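Local coordinates for protein putative arsenate reductase (PDB 3FZ4) that probably reduces arsenate to arsenite, or acts as a related thiol-redox protein, at residues Y8-C13 with D34-P39. The protein carries 1 engineered substitution. Sequence-based numbering, arbitrary orientation. Where two conformers were deposited one is given.
Sequences YEYPKC and DIKKNP
Tyr-10 and Tyr-8 reach across to the 34-39 turn at two places, with Ile-35 between them. The ring of Tyr-10, its CG anti to the backbone N (chi1 -173°), lies obliquely across the Lys-36 side chain: CE1 rests 3.7 Å from Lys-36 CB and equally near its CD. The lysine chain bends at chi3, and in the conformer described its NZ lies at the ring edge, in plane, and donates to Tyr-10 OH over 2.8 Å. Asp-34 OD1 lies in the ring plane too, but beside CD1, with the carboxylate turned 76° from the ring, while Asp-34 OD2 packs against Pro-11 CD at 3.4 Å. OD1 has backbone partners too: it accepts from Lys-37 N, three residues on, 2.9 Å away and above the carboxylate plane, an Asx motif, and more weakly from Lys-36 N. Ile-35 N donates to Glu-9 O at 2.8 Å, almost straight (172°), and with the Glu-9/Ile-33 backbone bond forms the parallel bridge between Glu-9 and Asp-34. The Ile-35 side chain crosses that of Tyr-8 at about a right angle, CD1 lying 4.0 Å from Tyr-8 CB, and both also touch Leu-99 of the neighbouring strand. At the far end of the Tyr-8 ring, a water joins its OH to Asn-38 O, to which it donates. Beyond Tyr-10 the chain reaches Cys-13, the N-cap of helix 14-26, disulfide-bonded to Cys-16. Two parallel strands joined through that helix form the beta-alpha-beta unit of the thioredoxin fold, here with a CxxC pair at the helix start.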
loop_
_atom_site.group_PDB
_atom_site.type_symbol
_atom_site.label_atom_id
_atom_site.label_comp_id
_atom_site.label_asym_id
_atom_site.label_seq_id
_atom_site.Cartn_x
_atom_site.Cartn_y
_atom_site.Cartn_z
ATOM N N TYR A 8 -1.918 5.326 3.614
ATOM C CA TYR A 8 -2.721 4.169 4.004
ATOM C C TYR A 8 -2.038 3.427 5.140
ATOM O O TYR A 8 -0.855 3.081 5.045
ATOM C CB TYR A 8 -2.906 3.227 2.833
ATOM C CG TYR A 8 -3.884 3.709 1.823
ATOM C CD1 TYR A 8 -5.224 3.406 1.976
ATOM C CD2 TYR A 8 -3.486 4.438 0.702
ATOM C CE1 TYR A 8 -6.169 3.860 1.073
ATOM C CE2 TYR A 8 -4.436 4.864 -0.246
ATOM C CZ TYR A 8 -5.776 4.568 -0.028
ATOM O OH TYR A 8 -6.743 4.997 -0.930
ATOM N N GLU A 9 -2.776 3.178 6.217
ATOM C CA GLU A 9 -2.191 2.654 7.458
ATOM C C GLU A 9 -3.187 1.726 8.134
ATOM O O GLU A 9 -4.301 1.542 7.664
ATOM C CB GLU A 9 -1.809 3.808 8.401
ATOM C CG GLU A 9 -3.001 4.689 8.775
ATOM C CD GLU A 9 -2.730 5.555 9.975
ATOM O OE1 GLU A 9 -1.801 5.233 10.723
ATOM O OE2 GLU A 9 -3.438 6.543 10.149
ATOM N N TYR A 10 -2.784 1.165 9.263
ATOM C CA TYR A 10 -3.624 0.277 10.066
ATOM C C TYR A 10 -3.175 0.422 11.526
ATOM O O TYR A 10 -2.000 0.633 11.760
ATOM C CB TYR A 10 -3.425 -1.149 9.537
ATOM C CG TYR A 10 -4.350 -2.149 10.163
ATOM C CD1 TYR A 10 -5.735 -2.089 9.964
ATOM C CD2 TYR A 10 -3.838 -3.189 10.935
ATOM C CE1 TYR A 10 -6.603 -3.030 10.583
ATOM C CE2 TYR A 10 -4.681 -4.139 11.522
ATOM C CZ TYR A 10 -6.050 -4.050 11.341
ATOM O OH TYR A 10 -6.871 -4.984 11.939
ATOM N N PRO A 11 -4.101 0.295 12.509
ATOM C CA PRO A 11 -3.675 0.509 13.913
ATOM C C PRO A 11 -2.601 -0.451 14.397
ATOM O O PRO A 11 -1.673 -0.006 15.096
ATOM C CB PRO A 11 -4.978 0.300 14.705
ATOM C CG PRO A 11 -6.037 0.752 13.724
ATOM C CD PRO A 11 -5.568 0.117 12.430
ATOM N N LYS A 12 -2.701 -1.728 14.046
ATOM C CA LYS A 12 -1.696 -2.711 14.474
ATOM C C LYS A 12 -0.650 -2.825 13.382
ATOM O O LYS A 12 -0.626 -3.774 12.575
ATOM C CB LYS A 12 -2.324 -4.074 14.756
ATOM C CG LYS A 12 -1.358 -5.038 15.444
ATOM C CD LYS A 12 -1.927 -6.452 15.638
ATOM C CE LYS A 12 -0.798 -7.468 15.823
ATOM N NZ LYS A 12 -0.089 -7.320 17.117
ATOM N N CYS A 13 0.198 -1.815 13.329
ATOM C CA CYS A 13 1.185 -1.734 12.251
ATOM C C CYS A 13 2.300 -0.855 12.756
ATOM O O CYS A 13 2.209 0.377 12.751
ATOM C CB CYS A 13 0.564 -1.114 11.004
ATOM S SG CYS A 13 1.706 -0.870 9.622
ATOM N N ASP A 34 -7.577 4.300 6.746
ATOM C CA ASP A 34 -7.403 2.945 7.273
ATOM C C ASP A 34 -7.555 1.960 6.141
ATOM O O ASP A 34 -8.601 1.898 5.499
ATOM C CB ASP A 34 -8.398 2.692 8.420
ATOM C CG ASP A 34 -8.220 1.326 9.074
ATOM O OD1 ASP A 34 -8.371 0.311 8.368
ATOM O OD2 ASP A 34 -7.958 1.264 10.289
ATOM N N ILE A 35 -6.489 1.208 5.873
ATOM C CA ILE A 35 -6.432 0.352 4.718
ATOM C C ILE A 35 -7.391 -0.843 4.799
ATOM O O ILE A 35 -7.792 -1.382 3.772
ATOM C CB ILE A 35 -4.955 -0.072 4.474
ATOM C CG1 ILE A 35 -4.716 -0.480 3.032
ATOM C CG2 ILE A 35 -4.501 -1.159 5.452
ATOM C CD1 ILE A 35 -3.247 -0.786 2.702
ATOM N N LYS A 36 -7.758 -1.250 6.016
ATOM C CA LYS A 36 -8.736 -2.319 6.165
ATOM C C LYS A 36 -10.156 -1.771 5.981
ATOM O O LYS A 36 -10.958 -2.369 5.256
ATOM C CB LYS A 36 -8.575 -3.044 7.504
ATOM C CG LYS A 36 -9.506 -4.256 7.672
ATOM C CD LYS A 36 -9.193 -5.054 8.943
ATOM C CE LYS A 36 -10.121 -4.696 10.114
ATOM N NZ LYS A 36 -9.634 -5.190 11.464
ATOM N N LYS A 37 -10.466 -0.648 6.613
ATOM C CA LYS A 37 -11.830 -0.123 6.525
ATOM C C LYS A 37 -12.150 0.448 5.154
ATOM O O LYS A 37 -13.299 0.380 4.701
ATOM C CB LYS A 37 -12.014 0.985 7.535
ATOM C CG LYS A 37 -11.905 0.563 8.937
ATOM C CD LYS A 37 -12.226 1.794 9.765
ATOM C CE LYS A 37 -11.981 1.559 11.168
ATOM N NZ LYS A 37 -12.180 2.842 11.911
ATOM N N ASN A 38 -11.144 1.052 4.505
ATOM C CA ASN A 38 -11.328 1.806 3.280
ATOM C C ASN A 38 -10.176 1.601 2.305
ATOM O O ASN A 38 -9.441 2.539 2.002
ATOM C CB ASN A 38 -11.506 3.292 3.630
ATOM C CG ASN A 38 -12.710 3.534 4.530
ATOM O OD1 ASN A 38 -13.844 3.279 4.136
ATOM N ND2 ASN A 38 -12.460 4.011 5.746
ATOM N N PRO A 39 -9.994 0.355 1.845
ATOM C CA PRO A 39 -8.857 0.105 0.963
ATOM C C PRO A 39 -8.984 0.872 -0.349
ATOM O O PRO A 39 -10.097 1.238 -0.756
ATOM C CB PRO A 39 -8.942 -1.404 0.699
ATOM C CG PRO A 39 -10.333 -1.770 0.969
ATOM C CD PRO A 39 -10.798 -0.866 2.070
HETATM O O HOH W 1 -9.458 4.456 0.037
#